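Local structure of beta-galactosidase (Bacillus circulans, 4MAD) at residues A[39-44]-A[107-112]; A[64-69]-A[283-288]; A[70-75]-A[85-90]; A[89-94]-A[101-106]. The protein probably hydrolyses terminal non-reducing beta-D-galactose residues of beta-D-galactosides, as a family 35 glycoside hydrolase with a (beta/alpha)8-barrel catalytic domain. All coordinates share one frame; numbering follows the deposited sequence.

In the fold
All four contacts lie in the (beta/alpha)8 barrel. From the N terminus, residues 39-44, in the loop after strand 34-38, meet 107-112, in the loop after strand 100-104; interaction 1 thus closes the chain between them. Interaction 2 closes a longer loop, from 64-69 to 283-288, which lies at the end of the eighth strand and in the loop after it, and so crosses interaction 1. Nested inside both, interaction 3 joins the short helix 69-72 to the start of helix 87-97, and interaction 4 packs that helix on strand 100-104; these two share Arg-89 and Phe-90. Tyr-40 connects the groups, its hydroxyl bonding to Ala-68 N and His-72 NE2.

Interaction 1: A[39-44]-A[107-112]; sequences HYFRTV and PFICAE
Arg-42 reaches across to the 107-112 loop with its guanidinium end. Its chain runs extended from CG to NE, after a first turn that leaves CG opposite the carbonyl carbon, and this length carries NH2 to Ala-111 O, a hydrogen bond of 3.2 Å. The bond is moderately bent, 143° at the hydrogen, and the nitrogen stands above the carbonyl plane instead of lying on a lone pair. NH2 is also hydrogen-bonded to Asn-292 OD1, and these two oxygens together fix the group; NH2 comes within 3.1 Å of Glu-112 O as well. Tyr-313 adds a cation-pi contact to Arg-42 and also bonds to Glu-112 OE1, linking the two residues through one side chain.

CG of Phe-41 (chi1 45°) and CG1 of Ile-109 (chi1 61°) both sit between backbone N and carbonyl carbon, which brings ring and methyl together: CD1 of Ile-109 approaches CZ of Phe-41 obliquely at 4.1 Å, the two side chains coming from opposite directions. CB of His-39 sits over one face of the Phe-41 ring, while CD2 of Phe-41 lies over the Tyr-40 ring.

Loops following the strands of a (beta/alpha)8 barrel characteristically build its active site; consistent with this, Glu-112 lines a pocket holding 2-(2-methoxyethoxy)ethanol, probably from the crystallisation liquor, and its side chain is about 7 Å from that of Glu-247, the predicted nucleophile.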
# COMPACT_ATOMS: atom_id res chain seq x y z
N HIS A 39 9.49 -4.91 0.50
CA HIS A 39 9.35 -3.46 0.41
C HIS A 39 9.72 -2.78 1.71
O HIS A 39 9.15 -3.05 2.72
CB HIS A 39 7.91 -3.14 0.12
CG HIS A 39 7.40 -3.70 -1.15
ND1 HIS A 39 8.22 -4.17 -2.14
CD2 HIS A 39 6.13 -3.91 -1.58
CE1 HIS A 39 7.49 -4.62 -3.14
NE2 HIS A 39 6.22 -4.50 -2.80
N TYR A 40 10.66 -1.86 1.67
CA TYR A 40 11.11 -1.27 2.91
C TYR A 40 9.92 -0.65 3.65
O TYR A 40 9.90 -0.60 4.83
CB TYR A 40 12.23 -0.25 2.71
CG TYR A 40 11.90 0.80 1.72
CD1 TYR A 40 11.50 2.03 2.12
CD2 TYR A 40 12.00 0.56 0.41
CE1 TYR A 40 11.14 2.99 1.21
CE2 TYR A 40 11.67 1.52 -0.52
CZ TYR A 40 11.21 2.75 -0.12
OH TYR A 40 10.87 3.69 -1.01
N PHE A 41 8.96 -0.18 2.89
CA PHE A 41 7.89 0.67 3.42
C PHE A 41 6.81 -0.13 4.06
O PHE A 41 5.88 0.41 4.57
CB PHE A 41 7.34 1.61 2.38
CG PHE A 41 7.07 1.00 1.03
CD1 PHE A 41 5.84 0.48 0.75
CD2 PHE A 41 8.03 0.96 0.05
CE1 PHE A 41 5.58 0.01 -0.47
CE2 PHE A 41 7.75 0.46 -1.15
CZ PHE A 41 6.53 -0.02 -1.40
N ARG A 42 7.00 -1.43 4.05
CA ARG A 42 6.02 -2.34 4.59
C ARG A 42 6.44 -3.11 5.87
O ARG A 42 5.71 -3.89 6.34
CB ARG A 42 5.53 -3.27 3.51
CG ARG A 42 4.53 -2.62 2.61
CD ARG A 42 4.13 -3.45 1.42
NE ARG A 42 2.81 -3.14 0.93
CZ ARG A 42 2.47 -3.02 -0.35
NH1 ARG A 42 3.35 -3.21 -1.29
NH2 ARG A 42 1.21 -2.76 -0.66
N THR A 43 7.64 -2.85 6.38
CA THR A 43 8.10 -3.43 7.63
C THR A 43 8.80 -2.35 8.46
O THR A 43 9.46 -1.57 7.93
CB THR A 43 9.02 -4.61 7.34
OG1 THR A 43 8.25 -5.64 6.74
CG2 THR A 43 9.69 -5.09 8.60
N VAL A 44 8.62 -2.33 9.75
CA VAL A 44 9.29 -1.29 10.54
C VAL A 44 10.80 -1.47 10.45
O VAL A 44 11.26 -2.56 10.40
CB VAL A 44 8.89 -1.32 12.05
CG1 VAL A 44 7.47 -0.88 12.22
CG2 VAL A 44 9.12 -2.69 12.63
N PRO A 107 8.08 5.67 -11.88
CA PRO A 107 7.50 6.27 -10.70
C PRO A 107 6.16 5.78 -10.19
O PRO A 107 5.80 6.09 -9.10
CB PRO A 107 7.41 7.73 -11.06
CG PRO A 107 7.37 7.79 -12.45
CD PRO A 107 7.93 6.54 -13.04
N PHE A 108 5.46 5.04 -11.00
CA PHE A 108 4.26 4.32 -10.61
C PHE A 108 4.66 2.87 -10.38
O PHE A 108 5.26 2.31 -11.21
CB PHE A 108 3.26 4.36 -11.73
CG PHE A 108 1.96 3.73 -11.40
CD1 PHE A 108 0.95 4.46 -10.83
CD2 PHE A 108 1.73 2.44 -11.70
CE1 PHE A 108 -0.26 3.91 -10.57
CE2 PHE A 108 0.52 1.87 -11.40
CZ PHE A 108 -0.45 2.61 -10.85
N ILE A 109 4.38 2.36 -9.19
CA ILE A 109 4.81 1.05 -8.75
C ILE A 109 3.66 0.05 -8.60
O ILE A 109 3.85 -1.10 -8.52
CB ILE A 109 5.60 1.15 -7.45
CG1 ILE A 109 4.74 1.75 -6.35
CG2 ILE A 109 6.86 1.99 -7.62
CD1 ILE A 109 5.21 1.46 -5.00
N CYS A 110 2.45 0.55 -8.66
CA CYS A 110 1.29 -0.32 -8.59
C CYS A 110 1.43 -0.91 -7.19
O CYS A 110 1.42 -0.21 -6.25
CB CYS A 110 1.31 -1.37 -9.66
SG CYS A 110 -0.24 -2.24 -9.76
N ALA A 111 1.55 -2.23 -7.11
CA ALA A 111 1.93 -2.92 -5.87
C ALA A 111 0.84 -3.09 -4.81
O ALA A 111 1.09 -3.70 -3.76
CB ALA A 111 3.16 -2.25 -5.26
N GLU A 112 -0.36 -2.58 -5.05
CA GLU A 112 -1.43 -2.69 -4.09
C GLU A 112 -1.24 -1.64 -3.00
O GLU A 112 -1.51 -1.91 -1.88
CB GLU A 112 -1.49 -4.08 -3.50
CG GLU A 112 -2.05 -5.13 -4.38
CD GLU A 112 -1.07 -5.63 -5.38
OE1 GLU A 112 -0.09 -6.20 -5.01
OE2 GLU A 112 -1.30 -5.54 -6.54

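Interaction 2: A[64-69]-A[283-288]; sequences ETYVAW and NFYMAH
Glu-64, on strand 62-66, meets Asn-283 of the last barrel strand through their side chains. The Glu-64 chain bends at chi2 (-85°), which brings OE1 round to Asn-283 ND2 at 2.8 Å. The hydrogen bond is nearly straight, 160° at the hydrogen; it lies in the amide plane of Asn-283 and meets OE1 on its anti side, tilted 27° out of the carboxylate plane. Asn-283 is itself held by Ser-35 OG at OD1 and by Met-246 O at ND2. With an alanine here the amide is gone, and the Glu-64 carboxylate would probably turn more freely, with Ser-35 OG and Met-246 O also left without this mate.

Next but one along the strand, Tyr-66 puts CE2 4.0 Å from Tyr-285 OH, the rings meeting edge to edge. Their hydroxyls bond elsewhere, Tyr-66 OH to Asn-170 and Tyr-285 OH to Tyr-313.

Strand 34-38 lies between strands 62-66 and 281-284 in the closed sheet, with Ala-37 touching both Glu-64 and Tyr-285, while strand 100-104 pairs with Thr-65 on the other flank. Helix 135-152 is touched by Val-67 and Trp-69, and helix 48-58 by Ala-287.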
# COMPACT_ATOMS: atom_id res chain seq x y z
N GLU A 64 14.61 -7.31 -3.95
CA GLU A 64 14.07 -6.36 -4.85
C GLU A 64 13.04 -5.54 -4.12
O GLU A 64 12.23 -6.09 -3.45
CB GLU A 64 13.42 -7.05 -6.04
CG GLU A 64 12.68 -6.18 -6.97
CD GLU A 64 11.25 -5.96 -6.51
OE1 GLU A 64 10.53 -6.92 -6.28
OE2 GLU A 64 10.89 -4.80 -6.36
N THR A 65 13.09 -4.23 -4.29
CA THR A 65 12.09 -3.39 -3.73
C THR A 65 11.64 -2.32 -4.70
O THR A 65 12.40 -1.83 -5.43
CB THR A 65 12.57 -2.69 -2.46
OG1 THR A 65 11.50 -1.99 -1.84
CG2 THR A 65 13.66 -1.73 -2.79
N TYR A 66 10.37 -1.97 -4.63
CA TYR A 66 9.87 -0.77 -5.23
C TYR A 66 10.31 0.44 -4.40
O TYR A 66 10.75 0.27 -3.32
CB TYR A 66 8.35 -0.74 -5.23
CG TYR A 66 7.66 -1.57 -6.26
CD1 TYR A 66 7.86 -1.38 -7.59
CD2 TYR A 66 6.71 -2.49 -5.89
CE1 TYR A 66 7.17 -2.14 -8.52
CE2 TYR A 66 6.05 -3.21 -6.78
CZ TYR A 66 6.26 -3.05 -8.12
OH TYR A 66 5.58 -3.81 -9.02
N VAL A 67 10.18 1.63 -4.98
CA VAL A 67 10.32 2.89 -4.26
C VAL A 67 9.00 3.64 -4.28
O VAL A 67 8.49 3.86 -5.30
CB VAL A 67 11.33 3.85 -4.93
CG1 VAL A 67 11.47 5.04 -4.13
CG2 VAL A 67 12.68 3.17 -5.14
N ALA A 68 8.50 4.08 -3.13
CA ALA A 68 7.20 4.65 -3.01
C ALA A 68 7.30 6.18 -3.03
O ALA A 68 7.60 6.78 -2.07
CB ALA A 68 6.57 4.19 -1.73
N TRP A 69 6.98 6.78 -4.15
CA TRP A 69 7.11 8.21 -4.30
C TRP A 69 6.28 8.96 -3.27
O TRP A 69 6.75 9.81 -2.66
CB TRP A 69 6.66 8.60 -5.72
CG TRP A 69 6.77 10.05 -6.11
CD1 TRP A 69 7.24 11.07 -5.38
CD2 TRP A 69 6.34 10.61 -7.36
NE1 TRP A 69 7.17 12.24 -6.09
CE2 TRP A 69 6.62 11.98 -7.31
CE3 TRP A 69 5.79 10.09 -8.51
CZ2 TRP A 69 6.34 12.81 -8.37
CZ3 TRP A 69 5.52 10.94 -9.57
CH2 TRP A 69 5.80 12.27 -9.48
N ASN A 283 12.08 -13.54 -9.45
CA ASN A 283 11.85 -12.68 -8.30
C ASN A 283 10.53 -13.04 -7.64
O ASN A 283 9.54 -12.90 -8.22
CB ASN A 283 11.83 -11.23 -8.73
CG ASN A 283 11.69 -10.27 -7.57
OD1 ASN A 283 12.28 -10.45 -6.53
ND2 ASN A 283 10.89 -9.23 -7.79
N PHE A 284 10.58 -13.54 -6.43
CA PHE A 284 9.41 -13.96 -5.74
C PHE A 284 8.61 -12.70 -5.29
O PHE A 284 9.15 -11.88 -4.62
CB PHE A 284 9.77 -14.82 -4.54
CG PHE A 284 9.84 -16.27 -4.82
CD1 PHE A 284 8.94 -17.10 -4.31
CD2 PHE A 284 10.83 -16.79 -5.59
CE1 PHE A 284 9.00 -18.42 -4.60
CE2 PHE A 284 10.88 -18.10 -5.84
CZ PHE A 284 9.97 -18.91 -5.35
N TYR A 285 7.34 -12.62 -5.67
CA TYR A 285 6.45 -11.59 -5.22
C TYR A 285 5.28 -12.17 -4.42
O TYR A 285 4.45 -12.80 -4.99
CB TYR A 285 5.94 -10.84 -6.42
CG TYR A 285 5.35 -9.51 -6.06
CD1 TYR A 285 6.03 -8.34 -6.26
CD2 TYR A 285 4.13 -9.43 -5.44
CE1 TYR A 285 5.49 -7.13 -5.90
CE2 TYR A 285 3.61 -8.25 -5.05
CZ TYR A 285 4.27 -7.10 -5.30
OH TYR A 285 3.72 -5.93 -4.90
N MET A 286 5.21 -11.95 -3.11
CA MET A 286 6.20 -11.27 -2.29
C MET A 286 6.99 -12.30 -1.48
O MET A 286 6.46 -13.27 -1.07
CB MET A 286 5.51 -10.37 -1.30
CG MET A 286 4.80 -9.22 -1.85
SD MET A 286 5.77 -7.99 -2.54
CE MET A 286 6.62 -7.45 -1.13
N ALA A 287 8.28 -12.09 -1.30
CA ALA A 287 9.01 -12.96 -0.41
C ALA A 287 8.68 -12.71 1.03
O ALA A 287 8.39 -13.57 1.73
CB ALA A 287 10.49 -12.83 -0.60
N HIS A 288 8.80 -11.46 1.42
CA HIS A 288 8.20 -10.91 2.60
C HIS A 288 7.27 -9.74 2.24
O HIS A 288 7.68 -8.81 1.66
CB HIS A 288 9.27 -10.44 3.55
CG HIS A 288 8.73 -9.82 4.79
ND1 HIS A 288 7.99 -10.52 5.69
CD2 HIS A 288 8.74 -8.54 5.22
CE1 HIS A 288 7.60 -9.71 6.65
NE2 HIS A 288 8.08 -8.52 6.41

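Interaction 3: A[70-75]-A[85-90]; sequences NLHEPE and ADIVRF
His-72 and Leu-71, at the end of helix 69-72, meet the residues that lead into helix 87-97, and they do so mainly around Ala-85. The apolar part is small and close. CB of Ala-85 touches both CD2 of Leu-71, 4.0 Å away, and CE1 of His-72, while CG2 of Ile-87 approaches the same imidazole carbon obliquely at 4.4 Å. Leu-71 also touches Phe-41.

A second kind of contact is the close approach of a ring carbon to a carbonyl oxygen. In His-72, chi1 (-56°) sets CG anti to the carbonyl carbon, and chi2 (-61°) turns the ring so that CE1 faces Ala-85 O, 3.1 Å away at the ring edge and in its plane. The hydrogen bonds of the imidazole go outside the two segments, NE2 to Tyr-40 OH and ND1 to Val-80 O, and Phe-81 stacks on the ring. These partners fix the rotation of the imidazole and satisfy its buried nitrogens. A leucine in its place has no ring nitrogens, and Tyr-40 OH would probably be freer to turn, the Val-80 carbonyl less firmly held and Phe-81 without a flat group to stack on.

Within the second segment, Asp-86 bonds through OD1 to Arg-89 N, 3.1 Å away, the carboxylate being met from above its plane. Asp-86 is thereby the N-cap of helix 87-97, and it is also the centre of an inverse gamma turn. The contact thus packs a short helix, inserted after the second barrel strand, against the capped N terminus of the outer helix that follows in this (beta/alpha)8 fold.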
# COMPACT_ATOMS: atom_id res chain seq x y z
N ASN A 70 5.04 8.53 -3.07
CA ASN A 70 4.16 9.18 -2.10
C ASN A 70 4.78 9.20 -0.70
O ASN A 70 4.57 10.10 0.05
CB ASN A 70 2.71 8.64 -2.12
CG ASN A 70 2.61 7.12 -1.90
OD1 ASN A 70 3.55 6.49 -1.70
ND2 ASN A 70 1.40 6.61 -1.96
N LEU A 71 5.54 8.17 -0.35
CA LEU A 71 6.20 8.18 0.92
C LEU A 71 7.29 9.25 0.98
O LEU A 71 7.39 9.94 1.91
CB LEU A 71 6.74 6.82 1.25
CG LEU A 71 6.91 6.43 2.71
CD1 LEU A 71 5.62 6.50 3.41
CD2 LEU A 71 7.46 5.04 2.80
N HIS A 72 8.09 9.32 -0.05
CA HIS A 72 9.16 10.28 -0.19
C HIS A 72 8.86 11.76 -0.45
O HIS A 72 9.69 12.57 -0.17
CB HIS A 72 10.18 9.78 -1.16
CG HIS A 72 10.70 8.43 -0.77
ND1 HIS A 72 11.34 8.23 0.42
CD2 HIS A 72 10.58 7.22 -1.34
CE1 HIS A 72 11.64 6.96 0.54
NE2 HIS A 72 11.19 6.32 -0.51
N GLU A 73 7.74 12.03 -1.10
CA GLU A 73 7.30 13.39 -1.40
C GLU A 73 5.83 13.55 -1.06
O GLU A 73 5.05 13.73 -1.92
CB GLU A 73 7.54 13.77 -2.87
CG GLU A 73 7.68 15.25 -3.06
CD GLU A 73 7.98 15.70 -4.47
OE1 GLU A 73 8.02 16.91 -4.64
OE2 GLU A 73 8.17 14.88 -5.35
N PRO A 74 5.52 13.45 0.21
CA PRO A 74 4.14 13.50 0.70
C PRO A 74 3.44 14.81 0.38
O PRO A 74 2.28 14.84 0.19
CB PRO A 74 4.27 13.28 2.18
CG PRO A 74 5.65 13.62 2.50
CD PRO A 74 6.47 13.29 1.30
N GLU A 75 4.22 15.86 0.36
CA GLU A 75 3.77 17.11 -0.16
C GLU A 75 4.81 17.62 -1.14
O GLU A 75 5.97 17.43 -0.94
CB GLU A 75 3.57 18.15 0.94
CG GLU A 75 2.82 17.72 2.13
CD GLU A 75 1.38 17.53 1.85
OE1 GLU A 75 0.92 18.09 0.90
OE2 GLU A 75 0.76 16.80 2.57
N ALA A 85 10.91 5.26 5.92
CA ALA A 85 11.22 5.74 4.60
C ALA A 85 12.73 5.82 4.26
O ALA A 85 13.06 6.33 3.25
CB ALA A 85 10.60 7.05 4.37
N ASP A 86 13.61 5.34 5.14
CA ASP A 86 15.01 5.49 4.91
C ASP A 86 15.44 4.37 3.99
O ASP A 86 15.91 3.37 4.42
CB ASP A 86 15.77 5.37 6.22
CG ASP A 86 17.19 5.92 6.13
OD1 ASP A 86 17.78 5.94 5.09
OD2 ASP A 86 17.70 6.31 7.13
N ILE A 87 15.24 4.55 2.71
CA ILE A 87 15.61 3.57 1.73
C ILE A 87 17.10 3.35 1.70
O ILE A 87 17.55 2.25 1.55
CB ILE A 87 15.02 3.92 0.38
CG1 ILE A 87 15.16 2.77 -0.57
CG2 ILE A 87 15.60 5.15 -0.17
CD1 ILE A 87 14.62 3.08 -1.87
N VAL A 88 17.86 4.38 1.97
CA VAL A 88 19.27 4.16 2.03
C VAL A 88 19.68 3.12 3.11
O VAL A 88 20.43 2.23 2.86
CB VAL A 88 19.99 5.47 2.17
CG1 VAL A 88 21.43 5.28 2.40
CG2 VAL A 88 19.79 6.28 0.95
N ARG A 89 19.12 3.22 4.29
CA ARG A 89 19.40 2.30 5.35
C ARG A 89 18.97 0.90 4.95
O ARG A 89 19.66 -0.03 5.19
CB ARG A 89 18.67 2.74 6.59
CG ARG A 89 18.86 1.82 7.79
CD ARG A 89 17.98 2.21 8.96
NE ARG A 89 17.95 1.16 9.97
CZ ARG A 89 17.32 1.25 11.11
NH1 ARG A 89 16.65 2.33 11.42
NH2 ARG A 89 17.40 0.24 11.96
N PHE A 90 17.82 0.79 4.31
CA PHE A 90 17.33 -0.51 3.97
C PHE A 90 18.29 -1.18 3.01
O PHE A 90 18.68 -2.29 3.22
CB PHE A 90 15.95 -0.38 3.33
CG PHE A 90 15.45 -1.66 2.72
CD1 PHE A 90 14.92 -2.64 3.48
CD2 PHE A 90 15.48 -1.86 1.38
CE1 PHE A 90 14.48 -3.77 2.94
CE2 PHE A 90 15.04 -3.01 0.85
CZ PHE A 90 14.54 -3.94 1.61

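Interaction 4: A[89-94]-A[101-106]; sequences RFIKTA and VIVRPG
A beta-alpha-beta unit of the (beta/alpha)8 barrel accounts for this contact: helix 87-97 connects the neighbouring parallel strands 62-66 and 100-104, and here its inner side rests on the second of them. The segments 89-94 and 101-104 run nearly antiparallel, at 154°, with their axes 10.0 Å apart, so the helix returns along the outside of the sheet.

The interface is wholly apolar. Val-101 carries most of it, because its CG2 stands opposite the carbonyl carbon while CG1 lies opposite the backbone N (chi1 176°), and that CG2 methyl meets two residues of the helix, Ala-94 through CB and Ile-91 through CG2 at 4.2 Å. Further along the strand, the extended end of Ile-91 brings CD1 to within 4.3 Å of Val-103 CG2, so one isoleucine spans two residues whose side chains share a face of the strand. Val-63 on strand 62-66 also touches both Ala-94 and Val-101.

On the helix itself, Thr-93 OG1 bonds back to Arg-89 O at 2.8 Å. The tightest approach of helix to strand is that of Ala-94 CB to Val-101 CG2, 3.7 Å.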
# COMPACT_ATOMS: atom_id res chain seq x y z
N ARG A 89 19.12 3.22 4.29
CA ARG A 89 19.40 2.30 5.35
C ARG A 89 18.97 0.90 4.95
O ARG A 89 19.66 -0.03 5.19
CB ARG A 89 18.67 2.74 6.59
CG ARG A 89 18.86 1.82 7.79
CD ARG A 89 17.98 2.21 8.96
NE ARG A 89 17.95 1.16 9.97
CZ ARG A 89 17.32 1.25 11.11
NH1 ARG A 89 16.65 2.33 11.42
NH2 ARG A 89 17.40 0.24 11.96
N PHE A 90 17.82 0.79 4.31
CA PHE A 90 17.33 -0.51 3.97
C PHE A 90 18.29 -1.18 3.01
O PHE A 90 18.68 -2.29 3.22
CB PHE A 90 15.95 -0.38 3.33
CG PHE A 90 15.45 -1.66 2.72
CD1 PHE A 90 14.92 -2.64 3.48
CD2 PHE A 90 15.48 -1.86 1.38
CE1 PHE A 90 14.48 -3.77 2.94
CE2 PHE A 90 15.04 -3.01 0.85
CZ PHE A 90 14.54 -3.94 1.61
N ILE A 91 18.67 -0.45 1.98
CA ILE A 91 19.59 -0.98 1.02
C ILE A 91 20.99 -1.33 1.59
O ILE A 91 21.52 -2.35 1.31
CB ILE A 91 19.71 -0.06 -0.19
CG1 ILE A 91 18.34 0.05 -0.87
CG2 ILE A 91 20.80 -0.54 -1.11
CD1 ILE A 91 18.35 0.88 -2.05
N LYS A 92 21.52 -0.50 2.43
CA LYS A 92 22.75 -0.82 3.15
C LYS A 92 22.59 -2.06 3.99
O LYS A 92 23.49 -2.78 4.16
CB LYS A 92 23.20 0.32 4.01
CG LYS A 92 23.83 1.39 3.24
CD LYS A 92 24.05 2.59 4.10
CE LYS A 92 24.98 3.52 3.47
NZ LYS A 92 25.39 4.50 4.44
N THR A 93 21.40 -2.29 4.52
CA THR A 93 21.16 -3.48 5.28
C THR A 93 21.27 -4.74 4.42
O THR A 93 21.81 -5.73 4.83
CB THR A 93 19.87 -3.42 6.08
OG1 THR A 93 19.84 -2.23 6.84
CG2 THR A 93 19.75 -4.62 7.01
N ALA A 94 20.74 -4.66 3.21
CA ALA A 94 20.78 -5.75 2.26
C ALA A 94 22.25 -6.04 1.93
O ALA A 94 22.70 -7.13 1.98
CB ALA A 94 20.02 -5.41 1.03
N VAL A 101 20.97 -6.07 -4.82
CA VAL A 101 19.72 -5.31 -4.81
C VAL A 101 19.19 -4.86 -6.19
O VAL A 101 19.89 -4.35 -6.97
CB VAL A 101 19.87 -4.08 -3.94
CG1 VAL A 101 18.64 -3.22 -3.98
CG2 VAL A 101 20.17 -4.47 -2.54
N ILE A 102 17.90 -5.07 -6.43
CA ILE A 102 17.23 -4.55 -7.59
C ILE A 102 16.26 -3.49 -7.07
O ILE A 102 15.62 -3.73 -6.12
CB ILE A 102 16.44 -5.62 -8.31
CG1 ILE A 102 17.38 -6.65 -8.95
CG2 ILE A 102 15.60 -5.04 -9.38
CD1 ILE A 102 16.72 -7.81 -9.54
N VAL A 103 16.26 -2.33 -7.69
CA VAL A 103 15.40 -1.24 -7.29
C VAL A 103 14.42 -1.00 -8.44
O VAL A 103 14.82 -0.96 -9.55
CB VAL A 103 16.17 0.01 -7.05
CG1 VAL A 103 15.28 1.11 -6.67
CG2 VAL A 103 17.11 -0.18 -5.99
N ARG A 104 13.23 -0.75 -8.10
CA ARG A 104 12.20 -0.63 -9.08
C ARG A 104 11.53 0.74 -8.85
O ARG A 104 10.67 0.86 -8.06
CB ARG A 104 11.19 -1.77 -8.97
CG ARG A 104 11.76 -3.14 -9.29
CD ARG A 104 10.78 -4.28 -9.09
NE ARG A 104 9.65 -4.20 -10.00
CZ ARG A 104 8.60 -5.00 -9.96
NH1 ARG A 104 8.53 -5.96 -9.05
NH2 ARG A 104 7.61 -4.85 -10.84
N PRO A 105 12.07 1.86 -9.32
CA PRO A 105 11.72 3.21 -8.92
C PRO A 105 10.43 3.80 -9.53
O PRO A 105 10.08 4.89 -9.21
CB PRO A 105 12.92 4.01 -9.36
CG PRO A 105 13.39 3.33 -10.48
CD PRO A 105 13.16 1.89 -10.28
N GLY A 106 9.72 3.01 -10.31
CA GLY A 106 8.48 3.46 -10.87
C GLY A 106 8.68 4.50 -11.96
O GLY A 106 9.31 4.19 -12.91